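Local coordinates for signal recognition particle receptor FtsY (Sulfolobus acidocaldarius, PDB 5L3S), which acts as the receptor for the signal recognition particle and joins a helical bundle domain to a P-loop nucleotide-binding domain of the SRP54 type, at residues B[113-118]-B[145-150]; B[136-139]-B[143-146]; B[156-161]-B[176-181]. One frame throughout, in Å; residues are numbered along the deposited sequence.

Interaction 1: B[113-118]-B[145-150]; sequences GKTTTI and QEQLAY. With MG (magnesium ion), chain S; GNP (phosphoaminophosphonic acid-guanylate ester), chain R; G (guanosine-5'-monophosphate), chain K.
Thr115 and Leu148 bring their CA atoms to 7.0 Å where helices 114-118 and 145-150 run almost side by side in the same direction, their short axes 10.3 Å apart and inclined by 19°. The first helix grows out of the P-loop (Walker A motif), and the contact illustrates how such a helix start can grip a nucleotide on one flank and pack on its neighbour with the other. Thr115 divides these tasks between its two branches. OG1 sits beside the backbone N (chi1 -63°), which leaves CG2 anti to that N and facing helix 145-150, where it meets Gln147 CD at 3.6 Å and Leu148 CD2 at 3.9 Å. The hydroxyl turns instead to the magnesium ion, OG1 binding it at 2.1 Å beside one beta and one gamma phosphate oxygen of the GNP and three waters; a hydrogen bond with Asp190 holds the same oxygen from a second shell.

Behind the metal, backbone N-H groups of Gly113 to Thr116 all point into the phosphates, and the bent chain of Lys114 brings NZ to 2.6 Å from GNP O2B while also bonding O3G. Gln147 reaches in from the opposite direction with an extended chain. Its NE2 gives GNP O2A an almost perfectly straight bond (177°), and its OE1 accepts from a metal-bound water that also donates to O2A; Arg141 holds OE1 as well. A further water joins Gln147 NE2 to Thr116 OG1, itself a donor to GNP O1A, so both helices meet around the alpha phosphate. Farther along, Tyr150 points to a separate guanosine-5'-monophosphate, its OH donating to N3 of that base at 2.8 Å, with O3' of the same nucleotide over one ring face.

Interaction 2: B[136-139]-B[143-146]; sequences ASDT and AAQE
Ala136 and Gln145 approach to 5.9 Å between CA atoms, and Asp138 and Ala144 to 6.2 Å, as the chain leaves the end of strand 132-137, turns through a short loop and enters the helix that follows the N-cap residue Ala143. This is the first corner of the beta-alpha-beta unit made by strand 132-137, helix 144-155 and strand 158-160, a recurrent element of P-loop folds. Two small side chains let the corner close tightly. The methyl of Ala136 points to the helix and lies against the amide of Gln145, CB to NE2 3.5 Å, while Ala144 CB rests against the carboxylate of Asp138, 3.3 Å from OD2.

The single hydrogen bond between the segments runs from side chain to backbone. Gln145, its chain extended beyond CG, carries its amide back over the strand end, and NE2 donates to Ala136 O at 2.9 Å. The donor lies in the plane of that carbonyl, on a lone pair, and the oxygen in turn stays close to the plane of the amide; the bond bends moderately, to 151° at the hydrogen. On the way CG passes 4.0 Å from Asp138 O. NE2 also bonds to Arg161 O, beyond the neighbouring strand.

For Asp138, CG anti to the backbone N (chi1 178°) brings the carboxylate beside Ala144. Its OD1 accepts from the backbone N of Phe140 and of Arg141, fixing the connecting loop, and the residue itself touches the GNP. One amide nitrogen thus ties two strand-end carbonyls to the first turn of the helix, while a carboxylate whose OD2 rests on a methyl is held through OD1 by the loop's own N-H groups, consistent with a rigid shape for this edge of the nucleotide pocket.

Interaction 3: B[156-161]-B[176-181]; sequences EVQLIR and ISFAKS. With SO4 (sulfate ion), chain X.
The Phe178 ring carries Ile160 CD1 over one of its faces, set toward the rim, while the amide of Gln158 arrives obliquely with its plane 65° from that of the ring. The first approach is a CH-pi contact: CD1 stands 4.1 Å from the ring centroid and 20° off the normal, with CG as the closest ring atom. In the second, Gln158 OE1 comes to 3.7 Å from Phe178 CZ, its side chain crossing the phenylalanine at about a right angle. Phe178 meets both because its ring swings out anti to the backbone N (chi1 -180°), straight from helix 168-181 toward the strand.

Here the final turns of that helix are laid against strand 158-160, the edge strand of the parallel portion of the sheet; the nearest backbones, at Ile160 and Phe178, remain 8.5 Å apart between CA atoms, so side chains alone bridge the gap. Ile160 and Gln158 face this helix, whereas Leu159 between them packs on helix 144-155 across the strand. The preceding helix finishes in a Schellman motif with Glu156 at positive phi, and the chain then pairs with Ile134 and Ala136 of strand 132-137.

The bend of Gln158 at chi2 turns its amide onto its own strand, toward the next residue, where NE2 donates a nearly straight bond to Leu159 O at 3.0 Å, entering from well above the carbonyl plane. A sulfate lies by the other end of the strand, its O3 2.6 Å from the donor Arg161 N and its O1 beside Ile160 CG2; Gly162 N binds it too. With no hydrogen bond crossing between the segments, cohesion here rests on dispersion over a ring face, and the glutamine, anchored to the carbonyl of the following residue, sets its own carbonyl oxygen obliquely against the ring, nearest CZ.

Overall arrangement
All three contacts belong to the nucleotide-binding domain, and their chemistry changes with depth. Interactions 1 and 2 are buried, share helix 144-155 and lie with centres about 8 Å apart; Leu148 CD1 packs on Ala136 between them. Interaction 1 joins its helices directly by a threonine methyl and indirectly through phosphate, metal and ordered water, interaction 2 through an amide on a backbone carbonyl. Interaction 3, about 15 Å from the centre of either, is a surface contact of mainly apolar character on another helix, 168-181. Yet it remains connected: strands 132-137 and 158-160 are sheet neighbours, with a probable hydrogen bond from Ala136 N to Ile160 O.

Interaction 1: B[113-118]-B[145-150]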
loop_
_atom_site.group_PDB
_atom_site.type_symbol
_atom_site.label_atom_id
_atom_site.label_comp_id
_atom_site.label_asym_id
_atom_site.label_seq_id
_atom_site.Cartn_x
_atom_site.Cartn_y
_atom_site.Cartn_z
ATOM N N GLY B 113 5.116 -5.564 -3.438
ATOM C CA GLY B 113 4.919 -6.915 -3.921
ATOM C C GLY B 113 5.810 -7.375 -5.065
ATOM O O GLY B 113 5.456 -8.327 -5.741
ATOM N N LYS B 114 6.963 -6.730 -5.256
ATOM C CA LYS B 114 7.872 -7.053 -6.358
ATOM C C LYS B 114 8.318 -8.518 -6.406
ATOM O O LYS B 114 8.195 -9.179 -7.446
ATOM C CB LYS B 114 9.111 -6.139 -6.295
ATOM C CG LYS B 114 8.780 -4.645 -6.178
ATOM C CD LYS B 114 10.036 -3.789 -6.008
ATOM C CE LYS B 114 10.603 -3.871 -4.560
ATOM N NZ LYS B 114 9.579 -3.439 -3.548
ATOM N N THR B 115 8.870 -8.995 -5.293
ATOM C CA THR B 115 9.459 -10.331 -5.182
ATOM C C THR B 115 8.431 -11.430 -5.427
ATOM O O THR B 115 8.659 -12.365 -6.198
ATOM C CB THR B 115 10.155 -10.488 -3.805
ATOM O OG1 THR B 115 11.237 -9.543 -3.714
ATOM C CG2 THR B 115 10.658 -11.903 -3.593
ATOM N N THR B 116 7.268 -11.294 -4.807
ATOM C CA THR B 116 6.197 -12.271 -5.005
ATOM C C THR B 116 5.636 -12.225 -6.443
ATOM O O THR B 116 5.294 -13.257 -7.021
ATOM C CB THR B 116 5.068 -12.037 -3.970
ATOM O OG1 THR B 116 5.647 -12.002 -2.650
ATOM C CG2 THR B 116 4.027 -13.155 -4.035
ATOM N N THR B 117 5.554 -11.027 -7.018
ATOM C CA THR B 117 5.051 -10.874 -8.387
ATOM C C THR B 117 6.011 -11.526 -9.388
ATOM O O THR B 117 5.599 -12.124 -10.380
ATOM C CB THR B 117 4.822 -9.383 -8.729
ATOM O OG1 THR B 117 3.840 -8.841 -7.830
ATOM C CG2 THR B 117 4.321 -9.226 -10.188
ATOM N N ILE B 118 7.304 -11.440 -9.109
ATOM C CA ILE B 118 8.281 -12.117 -9.952
ATOM C C ILE B 118 8.040 -13.626 -9.991
ATOM O O ILE B 118 8.057 -14.243 -11.062
ATOM C CB ILE B 118 9.711 -11.774 -9.516
ATOM C CG1 ILE B 118 10.085 -10.418 -10.100
ATOM C CG2 ILE B 118 10.695 -12.839 -9.991
ATOM C CD1 ILE B 118 11.388 -9.904 -9.587
ATOM N N GLN B 145 17.531 -12.484 -0.492
ATOM C CA GLN B 145 17.938 -13.574 -1.384
ATOM C C GLN B 145 17.328 -14.915 -0.962
ATOM O O GLN B 145 16.967 -15.710 -1.815
ATOM C CB GLN B 145 19.474 -13.639 -1.563
ATOM C CG GLN B 145 20.040 -12.422 -2.345
ATOM C CD GLN B 145 21.412 -12.662 -2.982
ATOM O OE1 GLN B 145 22.204 -13.481 -2.501
ATOM N NE2 GLN B 145 21.698 -11.936 -4.076
ATOM N N GLU B 146 17.199 -15.156 0.344
ATOM C CA GLU B 146 16.604 -16.407 0.856
ATOM C C GLU B 146 15.128 -16.534 0.454
ATOM O O GLU B 146 14.639 -17.635 0.155
ATOM C CB GLU B 146 16.710 -16.508 2.384
ATOM C CG GLU B 146 18.129 -16.735 2.964
ATOM C CD GLU B 146 18.944 -15.456 3.128
ATOM O OE1 GLU B 146 18.573 -14.411 2.551
ATOM O OE2 GLU B 146 19.982 -15.501 3.821
ATOM N N GLN B 147 14.418 -15.410 0.492
ATOM C CA GLN B 147 13.023 -15.351 0.091
ATOM C C GLN B 147 12.892 -15.801 -1.379
ATOM O O GLN B 147 12.057 -16.644 -1.718
ATOM C CB GLN B 147 12.500 -13.909 0.252
ATOM C CG GLN B 147 10.978 -13.751 0.032
ATOM C CD GLN B 147 10.518 -12.294 -0.020
ATOM O OE1 GLN B 147 11.322 -11.360 0.084
ATOM N NE2 GLN B 147 9.208 -12.097 -0.170
ATOM N N LEU B 148 13.731 -15.247 -2.247
ATOM C CA LEU B 148 13.696 -15.647 -3.677
ATOM C C LEU B 148 14.149 -17.076 -3.884
ATOM O O LEU B 148 13.646 -17.758 -4.775
ATOM C CB LEU B 148 14.589 -14.755 -4.545
ATOM C CG LEU B 148 14.058 -13.448 -5.131
ATOM C CD1 LEU B 148 15.216 -12.720 -5.799
ATOM C CD2 LEU B 148 12.930 -13.711 -6.136
ATOM N N ALA B 149 15.121 -17.525 -3.083
ATOM C CA ALA B 149 15.635 -18.882 -3.209
ATOM C C ALA B 149 14.549 -19.926 -2.933
ATOM O O ALA B 149 14.504 -20.974 -3.587
ATOM C CB ALA B 149 16.864 -19.098 -2.296
ATOM N N TYR B 150 13.672 -19.637 -1.974
ATOM C CA TYR B 150 12.512 -20.489 -1.726
ATOM C C TYR B 150 11.611 -20.575 -2.983
ATOM O O TYR B 150 11.232 -21.661 -3.394
ATOM C CB TYR B 150 11.677 -19.977 -0.535
ATOM C CG TYR B 150 10.382 -20.756 -0.371
ATOM C CD1 TYR B 150 10.339 -21.916 0.391
ATOM C CD2 TYR B 150 9.214 -20.346 -1.005
ATOM C CE1 TYR B 150 9.163 -22.644 0.518
ATOM C CE2 TYR B 150 8.045 -21.071 -0.888
ATOM C CZ TYR B 150 8.025 -22.214 -0.121
ATOM O OH TYR B 150 6.853 -22.930 0.002
HETATM MG MG MG S . 11.345 -7.823 -2.449
HETATM P PG GNP R . 10.426 -5.413 -0.549
HETATM O O1G GNP R . 11.396 -6.216 -1.385
HETATM O O2G GNP R . 10.802 -5.401 0.926
HETATM O O3G GNP R . 10.300 -3.962 -0.959
HETATM N N3B GNP R . 8.978 -6.084 -0.669
HETATM P PB GNP R . 8.365 -6.526 -2.109
HETATM O O1B GNP R . 9.335 -7.354 -2.826
HETATM O O2B GNP R . 7.958 -5.317 -2.842
HETATM O O3A GNP R . 7.137 -7.344 -1.771
HETATM P PA GNP R . 7.013 -8.827 -1.395
HETATM O O1A GNP R . 7.029 -9.686 -2.624
HETATM O O2A GNP R . 7.974 -9.188 -0.308
HETATM O "O5'" GNP R . 5.542 -8.979 -0.872
HETATM C "C5'" GNP R . 5.077 -8.340 0.361
HETATM C "C4'" GNP R . 3.881 -9.111 0.891
HETATM O "O4'" GNP R . 2.701 -8.890 0.032
HETATM C "C3'" GNP R . 4.080 -10.613 0.931
HETATM O "O3'" GNP R . 3.396 -11.127 2.060
HETATM C "C2'" GNP R . 3.391 -11.093 -0.358
HETATM O "O2'" GNP R . 2.940 -12.430 -0.236
HETATM C "C1'" GNP R . 2.180 -10.148 -0.323
HETATM N N9 GNP R . 1.540 -10.009 -1.631
HETATM C C8 GNP R . 2.116 -9.716 -2.838
HETATM N N7 GNP R . 1.251 -9.641 -3.834
HETATM C C5 GNP R . 0.030 -9.898 -3.216
HETATM C C6 GNP R . -1.269 -9.959 -3.766
HETATM O O6 GNP R . -1.565 -9.801 -4.959
HETATM N N1 GNP R . -2.238 -10.264 -2.806
HETATM C C2 GNP R . -1.964 -10.454 -1.460
HETATM N N2 GNP R . -2.984 -10.734 -0.651
HETATM N N3 GNP R . -0.744 -10.398 -0.940
HETATM C C4 GNP R . 0.193 -10.126 -1.869
HETATM O OP3 G K . 10.313 -18.795 7.483
HETATM P P G K . 10.688 -20.022 6.744
HETATM O OP1 G K . 10.867 -19.668 5.309
HETATM O OP2 G K . 11.816 -20.661 7.459
HETATM O "O5'" G K . 9.472 -21.049 6.836
HETATM C "C5'" G K . 8.181 -20.718 6.331
HETATM C "C4'" G K . 8.105 -20.916 4.837
HETATM O "O4'" G K . 8.415 -22.298 4.513
HETATM C "C3'" G K . 6.750 -20.620 4.197
HETATM O "O3'" G K . 6.955 -20.053 2.904
HETATM C "C2'" G K . 6.141 -22.008 4.039
HETATM O "O2'" G K . 5.171 -22.103 3.018
HETATM C "C1'" G K . 7.377 -22.842 3.722
HETATM N N9 G K . 7.248 -24.268 4.029
HETATM C C8 G K . 7.269 -24.871 5.263
HETATM N N7 G K . 7.138 -26.171 5.196
HETATM C C5 G K . 7.035 -26.439 3.837
HETATM C C6 G K . 6.876 -27.669 3.145
HETATM O O6 G K . 6.792 -28.813 3.611
HETATM N N1 G K . 6.814 -27.477 1.767
HETATM C C2 G K . 6.895 -26.263 1.129
HETATM N N2 G K . 6.815 -26.283 -0.211
HETATM N N3 G K . 7.042 -25.112 1.761
HETATM C C4 G K . 7.107 -25.274 3.102
HETATM O O HOH W 1 7.104 -13.924 -1.193
HETATM O O HOH W 2 10.680 -9.082 -0.951
HETATM O O HOH W 3 11.959 -6.988 -4.246
HETATM O O HOH W 4 13.293 -8.356 -1.905
#

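Interaction 2: B[136-139]-B[143-146]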
loop_
_atom_site.group_PDB
_atom_site.type_symbol
_atom_site.label_atom_id
_atom_site.label_comp_id
_atom_site.label_asym_id
_atom_site.label_seq_id
_atom_site.Cartn_x
_atom_site.Cartn_y
_atom_site.Cartn_z
ATOM N N ALA B 136 18.746 -12.162 -8.357
ATOM C CA ALA B 136 18.487 -11.696 -6.992
ATOM C C ALA B 136 19.188 -10.369 -6.740
ATOM O O ALA B 136 20.144 -10.295 -5.970
ATOM C CB ALA B 136 18.934 -12.744 -5.984
ATOM N N SER B 137 18.706 -9.312 -7.384
ATOM C CA SER B 137 19.385 -8.016 -7.324
ATOM C C SER B 137 18.920 -7.078 -6.188
ATOM O O SER B 137 19.290 -5.913 -6.173
ATOM C CB SER B 137 19.325 -7.309 -8.684
ATOM O OG SER B 137 20.258 -7.880 -9.597
ATOM N N ASP B 138 18.106 -7.586 -5.259
ATOM C CA ASP B 138 17.960 -6.942 -3.940
ATOM C C ASP B 138 19.041 -7.511 -3.042
ATOM O O ASP B 138 18.894 -8.606 -2.501
ATOM C CB ASP B 138 16.597 -7.230 -3.315
ATOM C CG ASP B 138 16.428 -6.609 -1.917
ATOM O OD1 ASP B 138 17.406 -6.099 -1.325
ATOM O OD2 ASP B 138 15.292 -6.650 -1.401
ATOM N N THR B 139 20.124 -6.765 -2.881
ATOM C CA THR B 139 21.248 -7.237 -2.086
ATOM C C THR B 139 21.272 -6.520 -0.737
ATOM O O THR B 139 22.251 -6.590 0.008
ATOM C CB THR B 139 22.586 -6.980 -2.805
ATOM O OG1 THR B 139 22.728 -5.575 -3.039
ATOM C CG2 THR B 139 22.622 -7.702 -4.163
ATOM N N ALA B 143 17.111 -11.122 4.428
ATOM C CA ALA B 143 16.589 -12.335 3.810
ATOM C C ALA B 143 16.024 -12.157 2.398
ATOM O O ALA B 143 15.215 -12.970 1.971
ATOM C CB ALA B 143 15.548 -12.992 4.714
ATOM N N ALA B 144 16.438 -11.118 1.677
ATOM C CA ALA B 144 15.890 -10.886 0.337
ATOM C C ALA B 144 16.298 -12.014 -0.607
ATOM O O ALA B 144 15.506 -12.467 -1.421
ATOM C CB ALA B 144 16.371 -9.534 -0.231
ATOM N N GLN B 145 17.531 -12.484 -0.492
ATOM C CA GLN B 145 17.938 -13.574 -1.384
ATOM C C GLN B 145 17.328 -14.915 -0.962
ATOM O O GLN B 145 16.967 -15.710 -1.815
ATOM C CB GLN B 145 19.474 -13.639 -1.563
ATOM C CG GLN B 145 20.040 -12.422 -2.345
ATOM C CD GLN B 145 21.412 -12.662 -2.982
ATOM O OE1 GLN B 145 22.204 -13.481 -2.501
ATOM N NE2 GLN B 145 21.698 -11.936 -4.076
ATOM N N GLU B 146 17.199 -15.156 0.344
ATOM C CA GLU B 146 16.604 -16.407 0.856
ATOM C C GLU B 146 15.128 -16.534 0.454
ATOM O O GLU B 146 14.639 -17.635 0.155
ATOM C CB GLU B 146 16.710 -16.508 2.384
ATOM C CG GLU B 146 18.129 -16.735 2.964
ATOM C CD GLU B 146 18.944 -15.456 3.128
ATOM O OE1 GLU B 146 18.573 -14.411 2.551
ATOM O OE2 GLU B 146 19.982 -15.501 3.821
#

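Interaction 3: B[156-161]-B[176-181]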
loop_
_atom_site.group_PDB
_atom_site.type_symbol
_atom_site.label_atom_id
_atom_site.label_comp_id
_atom_site.label_asym_id
_atom_site.label_seq_id
_atom_site.Cartn_x
_atom_site.Cartn_y
_atom_site.Cartn_z
ATOM N N GLU B 156 11.262 -24.439 -9.584
ATOM C CA GLU B 156 12.320 -25.194 -10.268
ATOM C C GLU B 156 12.997 -24.379 -11.361
ATOM O O GLU B 156 13.162 -24.839 -12.491
ATOM C CB GLU B 156 11.795 -26.525 -10.824
ATOM C CG GLU B 156 11.328 -27.491 -9.755
ATOM C CD GLU B 156 10.877 -28.816 -10.324
ATOM O OE1 GLU B 156 9.896 -28.832 -11.097
ATOM O OE2 GLU B 156 11.503 -29.846 -10.005
ATOM N N VAL B 157 13.364 -23.152 -11.029
ATOM C CA VAL B 157 14.122 -22.326 -11.953
ATOM C C VAL B 157 15.399 -21.875 -11.281
ATOM O O VAL B 157 15.479 -21.836 -10.052
ATOM C CB VAL B 157 13.322 -21.091 -12.424
ATOM C CG1 VAL B 157 12.078 -21.532 -13.182
ATOM C CG2 VAL B 157 12.954 -20.206 -11.250
ATOM N N GLN B 158 16.396 -21.534 -12.088
ATOM C CA GLN B 158 17.684 -21.095 -11.561
ATOM C C GLN B 158 17.639 -19.678 -10.991
ATOM O O GLN B 158 17.140 -18.755 -11.631
ATOM C CB GLN B 158 18.746 -21.153 -12.652
ATOM C CG GLN B 158 20.016 -20.395 -12.292
ATOM C CD GLN B 158 21.073 -21.287 -11.667
ATOM O OE1 GLN B 158 21.464 -22.291 -12.251
ATOM N NE2 GLN B 158 21.541 -20.918 -10.472
ATOM N N LEU B 159 18.178 -19.512 -9.787
ATOM C CA LEU B 159 18.343 -18.196 -9.188
ATOM C C LEU B 159 19.811 -17.804 -9.258
ATOM O O LEU B 159 20.682 -18.565 -8.845
ATOM C CB LEU B 159 17.915 -18.211 -7.715
ATOM C CG LEU B 159 18.074 -16.880 -6.986
ATOM C CD1 LEU B 159 17.139 -15.825 -7.586
ATOM C CD2 LEU B 159 17.797 -17.052 -5.491
ATOM N N ILE B 160 20.088 -16.614 -9.761
ATOM C CA ILE B 160 21.456 -16.131 -9.774
ATOM C C ILE B 160 21.643 -15.159 -8.597
ATOM O O ILE B 160 21.015 -14.095 -8.538
ATOM C CB ILE B 160 21.791 -15.457 -11.110
ATOM C CG1 ILE B 160 21.571 -16.448 -12.260
ATOM C CG2 ILE B 160 23.230 -14.929 -11.111
ATOM C CD1 ILE B 160 22.617 -17.557 -12.316
ATOM N N ARG B 161 22.492 -15.543 -7.649
ATOM C CA ARG B 161 22.709 -14.720 -6.455
ATOM C C ARG B 161 23.906 -13.779 -6.604
ATOM O O ARG B 161 24.054 -12.821 -5.842
ATOM C CB ARG B 161 22.904 -15.614 -5.222
ATOM C CG ARG B 161 21.779 -16.616 -5.010
ATOM C CD ARG B 161 21.653 -17.042 -3.550
ATOM N NE ARG B 161 21.235 -18.438 -3.415
ATOM C CZ ARG B 161 20.674 -18.955 -2.322
ATOM N NH1 ARG B 161 20.445 -18.183 -1.261
ATOM N NH2 ARG B 161 20.333 -20.242 -2.293
ATOM N N ILE B 176 22.436 -12.131 -16.603
ATOM C CA ILE B 176 22.302 -11.983 -18.055
ATOM C C ILE B 176 23.368 -12.760 -18.825
ATOM O O ILE B 176 23.078 -13.412 -19.839
ATOM C CB ILE B 176 22.303 -10.491 -18.441
ATOM C CG1 ILE B 176 21.077 -9.806 -17.817
ATOM C CG2 ILE B 176 22.356 -10.320 -19.976
ATOM C CD1 ILE B 176 21.095 -8.303 -17.920
ATOM N N SER B 177 24.602 -12.720 -18.337
ATOM C CA SER B 177 25.683 -13.463 -18.984
ATOM C C SER B 177 25.397 -14.967 -18.971
ATOM O O SER B 177 25.621 -15.677 -19.965
ATOM C CB SER B 177 27.022 -13.184 -18.290
ATOM O OG SER B 177 28.047 -13.989 -18.855
ATOM N N PHE B 178 24.900 -15.436 -17.835
ATOM C CA PHE B 178 24.557 -16.842 -17.645
ATOM C C PHE B 178 23.415 -17.241 -18.575
ATOM O O PHE B 178 23.453 -18.301 -19.198
ATOM C CB PHE B 178 24.163 -17.096 -16.178
ATOM C CG PHE B 178 23.801 -18.528 -15.882
ATOM C CD1 PHE B 178 24.763 -19.423 -15.453
ATOM C CD2 PHE B 178 22.496 -18.977 -16.027
ATOM C CE1 PHE B 178 24.437 -20.741 -15.178
ATOM C CE2 PHE B 178 22.165 -20.297 -15.760
ATOM C CZ PHE B 178 23.141 -21.180 -15.330
ATOM N N ALA B 179 22.395 -16.392 -18.662
ATOM C CA ALA B 179 21.250 -16.691 -19.515
ATOM C C ALA B 179 21.644 -16.740 -20.979
ATOM O O ALA B 179 21.186 -17.619 -21.714
ATOM C CB ALA B 179 20.120 -15.689 -19.284
ATOM N N LYS B 180 22.513 -15.820 -21.399
ATOM C CA LYS B 180 22.991 -15.790 -22.786
ATOM C C LYS B 180 23.654 -17.092 -23.197
ATOM O O LYS B 180 23.337 -17.656 -24.247
ATOM C CB LYS B 180 23.977 -14.639 -23.017
ATOM C CG LYS B 180 23.337 -13.280 -23.197
ATOM C CD LYS B 180 24.386 -12.180 -23.339
ATOM C CE LYS B 180 23.734 -10.800 -23.317
ATOM N NZ LYS B 180 24.734 -9.697 -23.374
ATOM N N SER B 181 24.584 -17.569 -22.381
ATOM C CA SER B 181 25.326 -18.763 -22.756
ATOM C C SER B 181 24.457 -20.020 -22.719
ATOM O O SER B 181 24.784 -21.018 -23.349
ATOM C CB SER B 181 26.579 -18.933 -21.887
ATOM O OG SER B 181 26.249 -19.062 -20.521
HETATM S S SO4 X . 25.123 -17.790 -8.367
HETATM O O1 SO4 X . 25.451 -16.423 -8.785
HETATM O O2 SO4 X . 25.171 -18.665 -9.543
HETATM O O3 SO4 X . 23.785 -17.842 -7.769
HETATM O O4 SO4 X . 26.099 -18.255 -7.374
#